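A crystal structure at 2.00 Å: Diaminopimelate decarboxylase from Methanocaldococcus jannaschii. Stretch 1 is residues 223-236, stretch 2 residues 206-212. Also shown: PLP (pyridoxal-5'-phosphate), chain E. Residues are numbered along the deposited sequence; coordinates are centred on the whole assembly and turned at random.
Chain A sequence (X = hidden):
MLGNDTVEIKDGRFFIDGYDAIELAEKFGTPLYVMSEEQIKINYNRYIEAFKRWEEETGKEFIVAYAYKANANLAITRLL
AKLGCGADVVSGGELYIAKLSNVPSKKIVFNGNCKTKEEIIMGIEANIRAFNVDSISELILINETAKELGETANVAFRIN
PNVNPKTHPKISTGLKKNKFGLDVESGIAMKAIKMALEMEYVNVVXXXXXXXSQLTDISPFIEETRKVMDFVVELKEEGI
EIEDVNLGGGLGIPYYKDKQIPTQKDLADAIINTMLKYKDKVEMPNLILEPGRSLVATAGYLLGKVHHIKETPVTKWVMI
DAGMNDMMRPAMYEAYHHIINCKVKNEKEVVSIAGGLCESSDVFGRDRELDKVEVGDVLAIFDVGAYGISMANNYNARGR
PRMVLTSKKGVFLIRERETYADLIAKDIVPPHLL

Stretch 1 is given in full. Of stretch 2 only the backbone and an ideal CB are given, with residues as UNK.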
ATOM      1  N   GLU A 223       1.588   8.679  30.948  1.00 12.66           N
ATOM      2  CA  GLU A 223       0.208   8.322  31.303  1.00 15.08           C
ATOM      3  C   GLU A 223      -0.057   6.820  31.063  1.00 14.67           C
ATOM      4  O   GLU A 223      -0.727   6.169  31.857  1.00 12.48           O
ATOM      5  CB  GLU A 223      -0.782   9.187  30.499  1.00 16.88           C
ATOM      6  CG  GLU A 223      -2.268   8.869  30.761  1.00 19.46           C
ATOM      7  CD  GLU A 223      -2.738   9.276  32.158  1.00 22.51           C
ATOM      8  OE1 GLU A 223      -1.993   9.986  32.903  1.00 22.14           O
ATOM      9  OE2 GLU A 223      -3.881   8.884  32.499  1.00 20.75           O
ATOM     10  N   GLU A 224       0.443   6.294  29.950  1.00 14.57           N
ATOM     11  CA  GLU A 224       0.331   4.847  29.695  1.00 13.77           C
ATOM     12  C   GLU A 224       1.002   4.096  30.851  1.00 13.37           C
ATOM     13  O   GLU A 224       0.447   3.143  31.414  1.00 13.25           O
ATOM     14  CB  GLU A 224       1.080   4.459  28.383  1.00 12.31           C
ATOM     15  CG  GLU A 224       1.272   2.905  28.214  1.00 12.44           C
ATOM     16  CD  GLU A 224       2.292   2.509  27.137  1.00 14.49           C
ATOM     17  OE1 GLU A 224       3.077   3.393  26.651  1.00 13.21           O
ATOM     18  OE2 GLU A 224       2.350   1.303  26.794  1.00 13.85           O
ATOM     19  N   THR A 225       2.196   4.531  31.245  1.00 12.34           N
ATOM     20  CA  THR A 225       2.899   3.771  32.288  1.00 11.75           C
ATOM     21  C   THR A 225       2.156   3.799  33.625  1.00 12.38           C
ATOM     22  O   THR A 225       2.023   2.753  34.306  1.00 10.00           O
ATOM     23  CB  THR A 225       4.356   4.293  32.468  1.00 12.74           C
ATOM     24  OG1 THR A 225       5.053   4.201  31.212  1.00 12.81           O
ATOM     25  CG2 THR A 225       5.095   3.449  33.433  1.00 13.23           C
ATOM     26  N   ARG A 226       1.635   4.983  33.970  1.00 10.54           N
ATOM     27  CA  ARG A 226       0.895   5.088  35.205  1.00 13.14           C
ATOM     28  C   ARG A 226      -0.342   4.161  35.167  1.00 12.14           C
ATOM     29  O   ARG A 226      -0.612   3.449  36.112  1.00 12.37           O
ATOM     30  CB  ARG A 226       0.381   6.503  35.403  1.00 12.73           C
ATOM     31  CG  ARG A 226       1.483   7.591  35.603  1.00 14.85           C
ATOM     32  CD  ARG A 226       0.815   8.957  35.830  1.00 17.14           C
ATOM     33  NE  ARG A 226       1.776  10.010  36.161  1.00 16.61           N
ATOM     34  CZ  ARG A 226       1.450  11.290  36.362  1.00 18.23           C
ATOM     35  NH1 ARG A 226       0.158  11.669  36.249  1.00 15.15           N
ATOM     36  NH2 ARG A 226       2.405  12.170  36.740  1.00 14.04           N
ATOM     37  N   LYS A 227      -1.095   4.200  34.077  1.00 11.67           N
ATOM     38  CA  LYS A 227      -2.340   3.419  34.065  1.00 13.48           C
ATOM     39  C   LYS A 227      -2.153   1.905  33.941  1.00 14.10           C
ATOM     40  O   LYS A 227      -2.983   1.113  34.447  1.00 14.07           O
ATOM     41  CB  LYS A 227      -3.268   4.008  33.015  1.00 14.71           C
ATOM     42  CG  LYS A 227      -3.566   5.512  33.311  1.00 15.87           C
ATOM     43  CD  LYS A 227      -4.372   5.593  34.603  1.00 21.67           C
ATOM     44  CE  LYS A 227      -4.352   7.023  35.229  1.00 25.42           C
ATOM     45  NZ  LYS A 227      -5.241   7.930  34.542  1.00 26.30           N
ATOM     46  N   VAL A 228      -1.049   1.509  33.297  1.00 13.42           N
ATOM     47  CA  VAL A 228      -0.717   0.099  33.195  1.00 11.64           C
ATOM     48  C   VAL A 228      -0.289  -0.364  34.595  1.00 13.33           C
ATOM     49  O   VAL A 228      -0.757  -1.394  35.096  1.00 14.12           O
ATOM     50  CB  VAL A 228       0.430  -0.164  32.172  1.00 11.02           C
ATOM     51  CG1 VAL A 228       0.936  -1.637  32.321  1.00  9.20           C
ATOM     52  CG2 VAL A 228      -0.098   0.068  30.733  1.00  9.24           C
ATOM     53  N   MET A 229       0.563   0.404  35.256  1.00 12.50           N
ATOM     54  CA  MET A 229       0.968   0.004  36.587  1.00 12.86           C
ATOM     55  C   MET A 229      -0.216   0.023  37.577  1.00 13.15           C
ATOM     56  O   MET A 229      -0.279  -0.824  38.501  1.00 13.14           O
ATOM     57  CB  MET A 229       2.151   0.897  37.081  1.00 13.56           C
ATOM     58  CG  MET A 229       3.489   0.632  36.329  1.00 14.55           C
ATOM     59  SD  MET A 229       4.020  -1.132  36.348  1.00 16.05           S
ATOM     60  CE  MET A 229       4.737  -1.286  38.021  1.00 13.90           C
ATOM     61  N   ASP A 230      -1.131   0.991  37.427  1.00 13.77           N
ATOM     62  CA  ASP A 230      -2.297   1.011  38.299  1.00 14.45           C
ATOM     63  C   ASP A 230      -3.036  -0.324  38.128  1.00 14.53           C
ATOM     64  O   ASP A 230      -3.594  -0.876  39.086  1.00 14.17           O
ATOM     65  CB  ASP A 230      -3.288   2.115  37.912  1.00 14.61           C
ATOM     66  CG  ASP A 230      -2.823   3.534  38.330  1.00 16.06           C
ATOM     67  OD1 ASP A 230      -1.851   3.676  39.087  1.00 15.95           O
ATOM     68  OD2 ASP A 230      -3.479   4.476  37.886  1.00 14.51           O
ATOM     69  N   PHE A 231      -3.075  -0.840  36.901  1.00 14.70           N
ATOM     70  CA  PHE A 231      -3.778  -2.116  36.690  1.00 13.10           C
ATOM     71  C   PHE A 231      -2.983  -3.279  37.325  1.00 12.85           C
ATOM     72  O   PHE A 231      -3.578  -4.254  37.827  1.00 12.75           O
ATOM     73  CB  PHE A 231      -4.061  -2.355  35.183  1.00 12.27           C
ATOM     74  CG  PHE A 231      -4.886  -3.601  34.915  1.00 11.41           C
ATOM     75  CD1 PHE A 231      -6.200  -3.668  35.355  1.00 11.24           C
ATOM     76  CD2 PHE A 231      -4.322  -4.710  34.279  1.00 11.93           C
ATOM     77  CE1 PHE A 231      -6.989  -4.852  35.175  1.00 11.84           C
ATOM     78  CE2 PHE A 231      -5.092  -5.919  34.083  1.00 10.06           C
ATOM     79  CZ  PHE A 231      -6.434  -5.953  34.546  1.00  8.66           C
ATOM     80  N   VAL A 232      -1.659  -3.198  37.302  1.00 12.33           N
ATOM     81  CA  VAL A 232      -0.850  -4.250  37.939  1.00 12.69           C
ATOM     82  C   VAL A 232      -1.167  -4.238  39.445  1.00 13.65           C
ATOM     83  O   VAL A 232      -1.236  -5.300  40.098  1.00 13.77           O
ATOM     84  CB  VAL A 232       0.692  -4.051  37.633  1.00 11.91           C
ATOM     85  CG1 VAL A 232       1.516  -5.094  38.332  1.00 11.25           C
ATOM     86  CG2 VAL A 232       0.947  -4.265  36.071  1.00 13.33           C
ATOM     87  N   VAL A 233      -1.382  -3.045  40.002  1.00 13.81           N
ATOM     88  CA  VAL A 233      -1.746  -2.955  41.435  1.00 14.43           C
ATOM     89  C   VAL A 233      -3.128  -3.608  41.614  1.00 14.57           C
ATOM     90  O   VAL A 233      -3.319  -4.426  42.523  1.00 15.46           O
ATOM     91  CB  VAL A 233      -1.806  -1.477  41.952  1.00 15.45           C
ATOM     92  CG1 VAL A 233      -2.384  -1.440  43.395  1.00 16.33           C
ATOM     93  CG2 VAL A 233      -0.401  -0.872  41.955  1.00 11.72           C
ATOM     94  N   GLU A 234      -4.091  -3.251  40.769  1.00 15.46           N
ATOM     95  CA  GLU A 234      -5.421  -3.873  40.842  1.00 16.01           C
ATOM     96  C   GLU A 234      -5.335  -5.423  40.783  1.00 16.38           C
ATOM     97  O   GLU A 234      -6.043  -6.131  41.535  1.00 17.01           O
ATOM     98  CB  GLU A 234      -6.319  -3.352  39.720  1.00 16.80           C
ATOM     99  CG  GLU A 234      -7.787  -3.853  39.782  1.00 18.23           C
ATOM    100  CD  GLU A 234      -8.675  -3.317  38.635  1.00 20.38           C
ATOM    101  OE1 GLU A 234      -9.843  -3.787  38.498  1.00 20.70           O
ATOM    102  OE2 GLU A 234      -8.228  -2.436  37.857  1.00 17.99           O
ATOM    103  N   LEU A 235      -4.462  -5.962  39.927  1.00 15.47           N
ATOM    104  CA  LEU A 235      -4.308  -7.415  39.848  1.00 14.23           C
ATOM    105  C   LEU A 235      -3.745  -7.960  41.165  1.00 15.03           C
ATOM    106  O   LEU A 235      -4.191  -8.994  41.679  1.00 15.06           O
ATOM    107  CB  LEU A 235      -3.375  -7.790  38.692  1.00 11.42           C
ATOM    108  CG  LEU A 235      -4.009  -7.705  37.311  1.00 14.30           C
ATOM    109  CD1 LEU A 235      -2.869  -7.795  36.298  1.00 13.48           C
ATOM    110  CD2 LEU A 235      -5.041  -8.850  37.083  1.00 13.50           C
ATOM    111  N   LYS A 236      -2.762  -7.264  41.711  1.00 16.04           N
ATOM    112  CA  LYS A 236      -2.130  -7.688  42.956  1.00 18.37           C
ATOM    113  C   LYS A 236      -3.169  -7.740  44.113  1.00 19.77           C
ATOM    114  O   LYS A 236      -3.101  -8.620  44.963  1.00 18.42           O
ATOM    115  CB  LYS A 236      -0.989  -6.733  43.315  1.00 18.93           C
ATOM    116  CG  LYS A 236      -0.192  -7.191  44.534  1.00 22.24           C
ATOM    117  CD  LYS A 236       0.625  -8.401  44.171  1.00 22.79           C
ATOM    118  CE  LYS A 236       1.295  -8.998  45.363  1.00 25.49           C
ATOM    119  NZ  LYS A 236       2.595  -8.389  45.444  1.00 27.37           N
ATOM    120  N   UNK A 206       2.284 -11.785  31.985  1.00 13.10           N
ATOM    121  CA  UNK A 206       2.459 -10.339  31.908  1.00 13.59           C
ATOM    122  C   UNK A 206       1.295  -9.564  31.348  1.00 12.53           C
ATOM    123  O   UNK A 206       0.224 -10.142  31.035  1.00 12.79           O
ATOM    124  CB  UNK A 206       3.694 -10.029  31.060  1.00 13.59           C
ATOM    125  N   UNK A 207       1.466  -8.245  31.252  1.00 12.14           N
ATOM    126  CA  UNK A 207       0.452  -7.373  30.640  1.00 11.24           C
ATOM    127  C   UNK A 207       1.248  -6.562  29.574  1.00 10.79           C
ATOM    128  O   UNK A 207       2.445  -6.337  29.721  1.00 13.07           O
ATOM    129  CB  UNK A 207      -0.244  -6.477  31.667  1.00 11.24           C
ATOM    130  N   UNK A 208       0.568  -6.145  28.528  1.00 10.97           N
ATOM    131  CA  UNK A 208       1.167  -5.423  27.399  1.00 11.37           C
ATOM    132  C   UNK A 208       0.242  -4.253  27.068  1.00 12.17           C
ATOM    133  O   UNK A 208      -0.989  -4.286  27.332  1.00 12.07           O
ATOM    134  CB  UNK A 208       1.369  -6.334  26.186  1.00 11.37           C
ATOM    135  N   UNK A 209       0.825  -3.192  26.498  1.00 12.73           N
ATOM    136  CA  UNK A 209       0.027  -2.048  26.081  1.00 11.14           C
ATOM    137  C   UNK A 209       0.866  -1.362  24.986  1.00 12.63           C
ATOM    138  O   UNK A 209       2.101  -1.306  25.053  1.00 10.83           O
ATOM    139  CB  UNK A 209      -0.298  -1.111  27.246  1.00 11.14           C
ATOM    140  N   UNK A 210       0.190  -0.903  23.957  1.00 13.53           N
ATOM    141  CA  UNK A 210       0.847  -0.210  22.877  1.00 13.67           C
ATOM    142  C   UNK A 210      -0.161   0.859  22.542  1.00 13.69           C
ATOM    143  O   UNK A 210      -1.344   0.565  22.215  1.00 14.07           O
ATOM    144  CB  UNK A 210       1.208  -1.108  21.692  1.00 13.67           C
ATOM    145  N   UNK A 211       0.276   2.110  22.633  1.00 13.45           N
ATOM    146  CA  UNK A 211      -0.669   3.193  22.467  1.00 13.97           C
ATOM    147  C   UNK A 211      -0.721   3.999  21.195  1.00 15.88           C
ATOM    148  O   UNK A 211      -1.648   4.779  21.027  1.00 16.03           O
ATOM    149  CB  UNK A 211      -0.424   4.185  23.606  1.00 13.97           C
ATOM    150  N   UNK A 212       0.235   3.835  20.278  1.00 15.97           N
ATOM    151  CA  UNK A 212       0.178   4.658  19.085  1.00 12.20           C
ATOM    152  C   UNK A 212       1.554   4.686  18.464  1.00 14.93           C
ATOM    153  O   UNK A 212       2.439   3.928  18.904  1.00 13.10           O
ATOM    154  CB  UNK A 212      -0.314   6.072  19.400  1.00 12.20           C
TER
HETATM  155  N1  PLP E1501       3.964  -2.809  19.205  1.00 11.88           N
HETATM  156  C2  PLP E1501       2.731  -2.936  18.590  1.00 13.84           C
HETATM  157  C2A PLP E1501       1.684  -3.815  19.317  1.00  9.82           C
HETATM  158  C3  PLP E1501       2.549  -2.292  17.369  1.00 13.40           C
HETATM  159  O3  PLP E1501       1.328  -2.439  16.793  1.00 14.70           O
HETATM  160  C4  PLP E1501       3.503  -1.513  16.769  1.00 12.19           C
HETATM  161  C4A PLP E1501       3.188  -0.831  15.395  1.00 15.34           C
HETATM  162  O4A PLP E1501       2.226  -1.230  14.817  1.00 31.71           O
HETATM  163  C5  PLP E1501       4.764  -1.374  17.391  1.00 11.70           C
HETATM  164  C6  PLP E1501       4.942  -2.023  18.603  1.00 10.63           C
HETATM  165  C5A PLP E1501       5.941  -0.553  16.886  1.00 11.40           C
HETATM  166  O4P PLP E1501       5.598   0.847  16.718  1.00 14.22           O
HETATM  167  P   PLP E1501       6.692   1.926  16.327  1.00 12.13           P
HETATM  168  O1P PLP E1501       5.920   3.178  16.240  1.00 12.88           O
HETATM  169  O2P PLP E1501       7.221   1.493  14.989  1.00 12.61           O
HETATM  170  O3P PLP E1501       7.707   1.955  17.378  1.00 13.65           O

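Stretch 1 is helical throughout, and stretch 2 begins as a strand running nearly antiparallel to it, at 151°, with the axes 9.9 Å apart at their closest. From 207 to 211 the CA-to-CB bonds alternate, toward the helix at odd numbers and away at even ones.

At position 206 the backbone is almost fully extended, with phi/psi of 177/-179. The ideal CB points away and finds nothing of the helix within 5.5 Å. The helix does not dictate a choice here. The residue is G206.

Position 207 points toward the helix. Its ideal CB lies 5.0 Å from V228 CG1, 5.1 Å from V232 CG2 and 5.2 Å from F231 CD2. These neighbours are all apolar, and the gap has room for a few carbons. Valine, isoleucine or leucine would suit, and a beta-branched residue fits the extended strand. The residue is V207, with chi1 in the m well. Its CG2 packs 3.9 Å from V232 CG2 and 4.0 Å from V228 CG1. Its CG1 sits 4.0 Å from L235 CD1 and meets the edge of the F231 ring, 4.4 Å from CD2.

Position 208 points away, toward the side where PLP lies. A side chain long enough to reach the cofactor is plausible, polar or aromatic. The residue is H208. Its CE1 comes within 3.8 Å of PLP C2A, which lies at the edge of the ring.

Position 209 points toward the helix at close range. The ideal CB is 3.6 Å from E224 OE2 and 3.7 Å from V228 CG2. That favours a small side chain: alanine, serine or cysteine. The residue is C209. Its CB packs 3.7 Å from V228 CG2. Its backbone O is 3.1 Å from E224 OE2, but this is not a hydrogen bond, since both atoms are acceptors.

Position 210 points away from the helix, again on the cofactor side. A flat ring would suit a place beside the pyridine. The residue is H210. PLP N1 lies over one face of its imidazole, 3.4 Å from ND1.

Position 211 points toward the helix, with its ideal CB 4.7 Å from E224 OE1. A donor could be satisfied by the carboxylate, while an aliphatic chain could lie alongside it. The residue is I211, which takes the second course: its CD1 is 3.7 Å from E224 OE1.

Position 212 is out of reach of the helix. At phi/psi of 160/-169, a CB would jam against the preceding carbonyl O. This alone calls for glycine, and the residue is G212.

Stretch 2 206-212: GVHCHIG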
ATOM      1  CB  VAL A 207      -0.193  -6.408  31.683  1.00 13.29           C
ATOM      2  CG1 VAL A 207      -1.078  -7.213  32.713  1.00 12.80           C
ATOM      3  CG2 VAL A 207       0.915  -5.677  32.422  1.00 13.41           C
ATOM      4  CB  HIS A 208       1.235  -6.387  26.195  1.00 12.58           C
ATOM      5  CG  HIS A 208       1.473  -5.715  24.878  1.00 12.05           C
ATOM      6  ND1 HIS A 208       0.456  -5.377  24.019  1.00 13.68           N
ATOM      7  CD2 HIS A 208       2.621  -5.337  24.262  1.00 14.04           C
ATOM      8  CE1 HIS A 208       0.964  -4.833  22.924  1.00 13.56           C
ATOM      9  NE2 HIS A 208       2.282  -4.799  23.044  1.00 12.45           N
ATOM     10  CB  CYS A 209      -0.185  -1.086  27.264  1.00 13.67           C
ATOM     11  SG  CYS A 209      -1.177   0.334  26.840  1.00 15.37           S
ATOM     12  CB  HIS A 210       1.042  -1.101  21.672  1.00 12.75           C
ATOM     13  CG  HIS A 210       1.536  -0.341  20.493  1.00 10.77           C
ATOM     14  ND1 HIS A 210       2.831   0.134  20.420  1.00 10.35           N
ATOM     15  CD2 HIS A 210       0.894   0.095  19.381  1.00 11.47           C
ATOM     16  CE1 HIS A 210       2.964   0.835  19.309  1.00 10.95           C
ATOM     17  NE2 HIS A 210       1.799   0.828  18.663  1.00 12.39           N
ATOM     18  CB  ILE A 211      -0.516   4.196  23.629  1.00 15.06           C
ATOM     19  CG1 ILE A 211       0.888   4.830  23.598  1.00 16.10           C
ATOM     20  CG2 ILE A 211      -0.724   3.501  24.945  1.00 11.82           C
ATOM     21  CD1 ILE A 211       1.131   5.882  24.695  1.00 16.81           C
TER
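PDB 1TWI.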